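Local coordinates for 3-oxoacyl-(acyl-carrier protein) synthase II (Thermus thermophilus, PDB 1J3N) that probably catalyses the condensation step of fatty acid elongation, in which a growing acyl chain is joined to malonyl-acyl-carrier protein, working as a homodimer, at residues A[22-26]-A[349-353]; A[358-363]-A[378-384]. All coordinates share one frame; numbering follows the deposited sequence.

Contact 1 of 2, residues A[22-26]-A[349-353]; sequences FHKAQ and IATVQ
Ile349 CG2 reaches the edge of the Phe22 ring near its plane, 4.1 Å from Phe22 CD2, and Ala350 CB lies obliquely against Phe22 CE2 at 4.0 Å. Within helix 19-28, the Gln26 amide nitrogen NE2 stands over the centre of one face of the Phe22 ring, 3.1 Å above the plane. In the His23 ring plane, at the edge, sits Gln353 OE1; the Gln353 amide is turned 79° from that ring, and the Gln353 chain runs alongside His23 in the opposite sense, bringing Gln353 CB to 3.5 Å from His23 CD2. The His23 ring also meets that of His357. The polar centre is amide to amide: Gln26 NE2 donates to Gln353 OE1 at 2.7 Å, arriving nearly along the C=O axis, though the N-H points well off line (135°). With CG beside the backbone N and the chain extended beyond it, Gln353 spans the gap between the helices. Here helix 19-28 of the N-terminal half crosses helix 343-357 of the C-terminal half at -77°, their local axes 10.8 Å apart, within the thiolase-type fold of the condensing enzymes. Gln26 NE2 also makes a weak bond to Phe22 O, while its OE1 rests against Ala350 CB and accepts from a water that also donates to Ala350 O. Shortening Gln353 to an alanine is likely to take from Gln26 NE2 its acceptor across the helices, remove the side-chain donor to Gln19 O, and open a gap beside His23. Strand 4-13 also packs on the contact, Ala11 on Phe22 and Ile349, Leu9 on Gln353.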
loop_
_atom_site.group_PDB
_atom_site.type_symbol
_atom_site.label_atom_id
_atom_site.label_comp_id
_atom_site.label_asym_id
_atom_site.label_seq_id
_atom_site.Cartn_x
_atom_site.Cartn_y
_atom_site.Cartn_z
ATOM N N PHE A 22 18.606 -0.783 20.461
ATOM C CA PHE A 22 18.402 0.404 19.636
ATOM C C PHE A 22 18.421 1.661 20.499
ATOM O O PHE A 22 19.066 2.649 20.150
ATOM C CB PHE A 22 17.066 0.282 18.878
ATOM C CG PHE A 22 16.704 1.495 18.044
ATOM C CD1 PHE A 22 17.658 2.149 17.270
ATOM C CD2 PHE A 22 15.393 1.949 18.005
ATOM C CE1 PHE A 22 17.309 3.244 16.465
ATOM C CE2 PHE A 22 15.032 3.034 17.211
ATOM C CZ PHE A 22 16.004 3.686 16.434
ATOM N N HIS A 23 17.730 1.613 21.633
ATOM C CA HIS A 23 17.657 2.760 22.537
ATOM C C HIS A 23 19.013 3.129 23.144
ATOM O O HIS A 23 19.402 4.299 23.156
ATOM C CB HIS A 23 16.636 2.496 23.651
ATOM C CG HIS A 23 16.329 3.708 24.471
ATOM N ND1 HIS A 23 16.888 3.929 25.711
ATOM C CD2 HIS A 23 15.592 4.809 24.188
ATOM C CE1 HIS A 23 16.512 5.116 26.157
ATOM N NE2 HIS A 23 15.726 5.669 25.251
ATOM N N LYS A 24 19.730 2.131 23.650
ATOM C CA LYS A 24 21.042 2.375 24.226
ATOM C C LYS A 24 21.982 2.971 23.179
ATOM O O LYS A 24 22.729 3.906 23.463
ATOM C CB LYS A 24 21.639 1.070 24.766
ATOM C CG LYS A 24 21.074 0.625 26.104
ATOM C CD LYS A 24 21.930 -0.489 26.707
ATOM C CE LYS A 24 21.491 -0.833 28.121
ATOM N NZ LYS A 24 22.423 -1.804 28.763
ATOM N N ALA A 25 21.936 2.424 21.966
ATOM C CA ALA A 25 22.783 2.887 20.867
ATOM C C ALA A 25 22.499 4.342 20.482
ATOM O O ALA A 25 23.409 5.083 20.085
ATOM C CB ALA A 25 22.599 1.976 19.654
ATOM N N GLN A 26 21.236 4.744 20.590
ATOM C CA GLN A 26 20.832 6.114 20.276
ATOM C C GLN A 26 21.463 7.066 21.286
ATOM O O GLN A 26 22.037 8.098 20.918
ATOM C CB GLN A 26 19.310 6.261 20.361
ATOM C CG GLN A 26 18.523 5.493 19.321
ATOM C CD GLN A 26 17.020 5.598 19.547
ATOM O OE1 GLN A 26 16.445 6.688 19.497
ATOM N NE2 GLN A 26 16.383 4.463 19.803
ATOM N N ILE A 349 9.407 4.195 16.755
ATOM C CA ILE A 349 9.902 3.467 17.911
ATOM C C ILE A 349 10.779 4.390 18.762
ATOM O O ILE A 349 10.623 4.464 19.987
ATOM C CB ILE A 349 10.688 2.211 17.475
ATOM C CG1 ILE A 349 9.711 1.212 16.816
ATOM C CG2 ILE A 349 11.383 1.582 18.687
ATOM C CD1 ILE A 349 10.316 -0.119 16.428
ATOM N N ALA A 350 11.688 5.104 18.105
ATOM C CA ALA A 350 12.581 6.029 18.787
ATOM C C ALA A 350 11.762 7.122 19.479
ATOM O O ALA A 350 12.065 7.519 20.608
ATOM C CB ALA A 350 13.556 6.656 17.782
ATOM N N THR A 351 10.718 7.594 18.803
ATOM C CA THR A 351 9.864 8.648 19.349
ATOM C C THR A 351 9.090 8.161 20.570
ATOM O O THR A 351 8.915 8.897 21.539
ATOM C CB THR A 351 8.874 9.168 18.281
ATOM O OG1 THR A 351 9.612 9.630 17.138
ATOM C CG2 THR A 351 8.047 10.319 18.835
ATOM N N VAL A 352 8.624 6.918 20.524
ATOM C CA VAL A 352 7.900 6.346 21.652
ATOM C C VAL A 352 8.866 6.117 22.816
ATOM O O VAL A 352 8.495 6.298 23.972
ATOM C CB VAL A 352 7.231 4.997 21.265
ATOM C CG1 VAL A 352 6.775 4.251 22.505
ATOM C CG2 VAL A 352 6.049 5.260 20.359
ATOM N N GLN A 353 10.105 5.732 22.498
ATOM C CA GLN A 353 11.131 5.478 23.515
ATOM C C GLN A 353 11.541 6.760 24.243
ATOM O O GLN A 353 11.842 6.730 25.435
ATOM C CB GLN A 353 12.375 4.833 22.890
ATOM C CG GLN A 353 12.147 3.435 22.316
ATOM C CD GLN A 353 13.419 2.801 21.771
ATOM O OE1 GLN A 353 14.172 3.431 21.027
ATOM N NE2 GLN A 353 13.650 1.536 22.123
HETATM O O HOH W 1 14.856 7.308 21.568
#

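Contact 2 of 2, residues A[358-363]-A[378-384]; sequences GVIPPT and VPEPREA
Ile360 and Arg382 form an antiparallel hydrogen-bonded pair, with Ile360 N bonded to Arg382 O at 2.8 Å and Arg382 N returning to Ile360 O at 3.2 Å. From the backbone outward, Ile360 CB lies 3.8 Å from Arg382 O. CG1, set beside the backbone N (chi1 -48°), passes the same oxygen and packs 3.9 Å from Ala384 CB; the tip, Ile360 CD1, stays near that methyl, 4.3 Å from Ala384 CB. The other branch, CG2, leads toward Val378 CG2. On the opposite face Val359, paired with Glu383, lays CG1 near Pro381 CB and CG2 against Glu383 OE2. Ala384 N bonds to Gly358 O, just where the chain leaves helix 343-357 with positive phi. This two-stranded antiparallel ribbon runs on past its short strands: Thr363 N binds Val378 O at 2.9 Å, and the rings of Pro362 and Pro381 cross obliquely with CD of Pro362 3.6 Å from CG of Pro381. A water donates to Thr363 O and, weakly, to Pro379 O. The guanidinium of Arg382 turns away to a salt bridge with Asp376, while Thr363 OG1 bonds to Phe377 O and Ser331 N. Met328 of strand 328-330 packs on the side chains of Ile360, Arg382 and Ala384, Tyr297 of strand 297-299 meets those of Ile360 and Pro361, and Leu27 of helix 19-28 touches Val359.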
loop_
_atom_site.group_PDB
_atom_site.type_symbol
_atom_site.label_atom_id
_atom_site.label_comp_id
_atom_site.label_asym_id
_atom_site.label_seq_id
_atom_site.Cartn_x
_atom_site.Cartn_y
_atom_site.Cartn_z
ATOM N N GLY A 358 11.930 9.345 28.963
ATOM C CA GLY A 358 12.188 10.705 29.396
ATOM C C GLY A 358 13.547 11.240 28.980
ATOM O O GLY A 358 14.131 12.076 29.675
ATOM N N VAL A 359 14.062 10.749 27.858
ATOM C CA VAL A 359 15.345 11.204 27.334
ATOM C C VAL A 359 15.146 11.385 25.834
ATOM O O VAL A 359 14.525 10.544 25.174
ATOM C CB VAL A 359 16.487 10.179 27.562
ATOM C CG1 VAL A 359 17.778 10.708 26.943
ATOM C CG2 VAL A 359 16.694 9.927 29.055
ATOM N N ILE A 360 15.658 12.490 25.303
ATOM C CA ILE A 360 15.525 12.789 23.887
ATOM C C ILE A 360 16.774 12.368 23.135
ATOM O O ILE A 360 17.889 12.760 23.496
ATOM C CB ILE A 360 15.301 14.297 23.655
ATOM C CG1 ILE A 360 14.201 14.815 24.590
ATOM C CG2 ILE A 360 14.922 14.547 22.211
ATOM C CD1 ILE A 360 12.865 14.121 24.436
ATOM N N PRO A 361 16.605 11.564 22.073
ATOM C CA PRO A 361 17.746 11.100 21.277
ATOM C C PRO A 361 18.380 12.275 20.541
ATOM O O PRO A 361 17.685 13.208 20.145
ATOM C CB PRO A 361 17.115 10.068 20.346
ATOM C CG PRO A 361 15.731 10.589 20.160
ATOM C CD PRO A 361 15.344 11.002 21.560
ATOM N N PRO A 362 19.707 12.239 20.345
ATOM C CA PRO A 362 20.455 13.304 19.664
ATOM C C PRO A 362 20.519 13.223 18.144
ATOM O O PRO A 362 20.205 12.197 17.535
ATOM C CB PRO A 362 21.842 13.153 20.252
ATOM C CG PRO A 362 21.979 11.648 20.231
ATOM C CD PRO A 362 20.634 11.184 20.806
ATOM N N THR A 363 20.947 14.327 17.548
ATOM C CA THR A 363 21.146 14.401 16.113
ATOM C C THR A 363 22.661 14.481 16.069
ATOM O O THR A 363 23.233 15.545 16.328
ATOM C CB THR A 363 20.570 15.698 15.500
ATOM O OG1 THR A 363 19.160 15.766 15.734
ATOM C CG2 THR A 363 20.817 15.729 14.001
ATOM N N VAL A 378 19.157 19.158 19.343
ATOM C CA VAL A 378 19.676 18.211 20.329
ATOM C C VAL A 378 20.980 17.500 19.926
ATOM O O VAL A 378 20.987 16.306 19.610
ATOM C CB VAL A 378 18.583 17.153 20.649
ATOM C CG1 VAL A 378 18.968 16.340 21.862
ATOM C CG2 VAL A 378 17.240 17.852 20.877
ATOM N N PRO A 379 22.107 18.229 19.937
ATOM C CA PRO A 379 23.389 17.620 19.569
ATOM C C PRO A 379 23.810 16.501 20.523
ATOM O O PRO A 379 24.628 15.645 20.174
ATOM C CB PRO A 379 24.352 18.807 19.586
ATOM C CG PRO A 379 23.725 19.748 20.573
ATOM C CD PRO A 379 22.267 19.666 20.213
ATOM N N GLU A 380 23.237 16.514 21.725
ATOM C CA GLU A 380 23.519 15.512 22.751
ATOM C C GLU A 380 22.224 15.065 23.436
ATOM O O GLU A 380 21.296 15.855 23.593
ATOM C CB GLU A 380 24.476 16.086 23.802
ATOM C CG GLU A 380 25.952 15.906 23.484
ATOM C CD GLU A 380 26.402 14.455 23.600
ATOM O OE1 GLU A 380 25.917 13.607 22.819
ATOM O OE2 GLU A 380 27.243 14.161 24.480
ATOM N N PRO A 381 22.146 13.783 23.844
ATOM C CA PRO A 381 20.957 13.245 24.513
ATOM C C PRO A 381 20.558 14.153 25.667
ATOM O O PRO A 381 21.421 14.640 26.397
ATOM C CB PRO A 381 21.425 11.876 24.999
ATOM C CG PRO A 381 22.392 11.469 23.938
ATOM C CD PRO A 381 23.183 12.745 23.715
ATOM N N ARG A 382 19.261 14.374 25.842
ATOM C CA ARG A 382 18.811 15.251 26.912
ATOM C C ARG A 382 17.639 14.724 27.728
ATOM O O ARG A 382 16.619 14.309 27.178
ATOM C CB ARG A 382 18.438 16.613 26.334
ATOM C CG ARG A 382 18.255 17.695 27.381
ATOM C CD ARG A 382 17.847 18.992 26.715
ATOM N NE ARG A 382 18.712 19.278 25.577
ATOM C CZ ARG A 382 18.450 20.188 24.646
ATOM N NH1 ARG A 382 17.340 20.912 24.715
ATOM N NH2 ARG A 382 19.296 20.362 23.637
ATOM N N GLU A 383 17.801 14.750 29.049
ATOM C CA GLU A 383 16.755 14.315 29.968
ATOM C C GLU A 383 15.640 15.343 29.858
ATOM O O GLU A 383 15.851 16.525 30.133
ATOM C CB GLU A 383 17.272 14.292 31.412
ATOM C CG GLU A 383 17.903 12.980 31.884
ATOM C CD GLU A 383 16.996 12.193 32.831
ATOM O OE1 GLU A 383 16.289 12.823 33.650
ATOM O OE2 GLU A 383 17.001 10.944 32.771
ATOM N N ALA A 384 14.461 14.894 29.452
ATOM C CA ALA A 384 13.318 15.784 29.303
ATOM C C ALA A 384 12.029 14.982 29.352
ATOM O O ALA A 384 11.931 13.908 28.757
ATOM C CB ALA A 384 13.416 16.545 27.986
HETATM O O HOH W 2 26.077 16.350 17.285
#

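How the contacts relate
Helix 343-357 supplies one side of contact 1 and then runs directly into strand 359-360, the first strand of contact 2, with Gly358 at the turn between them. The centres of the two contacts are about 11 Å apart, on the same side of the chain's centre, and contact 1 is the more deeply buried. They meet at Gln26: its backbone O lies 3.4 Å from Pro362 CD, and its side-chain OE1 lies 3.5 Å from Pro361 CB, both plain packing. One residue of helix 19-28 thus touches both the helix and the extended segment that follows it. Contact 1 joins distant parts of the sequence, whereas contact 2 closes a short loop of 14 residues.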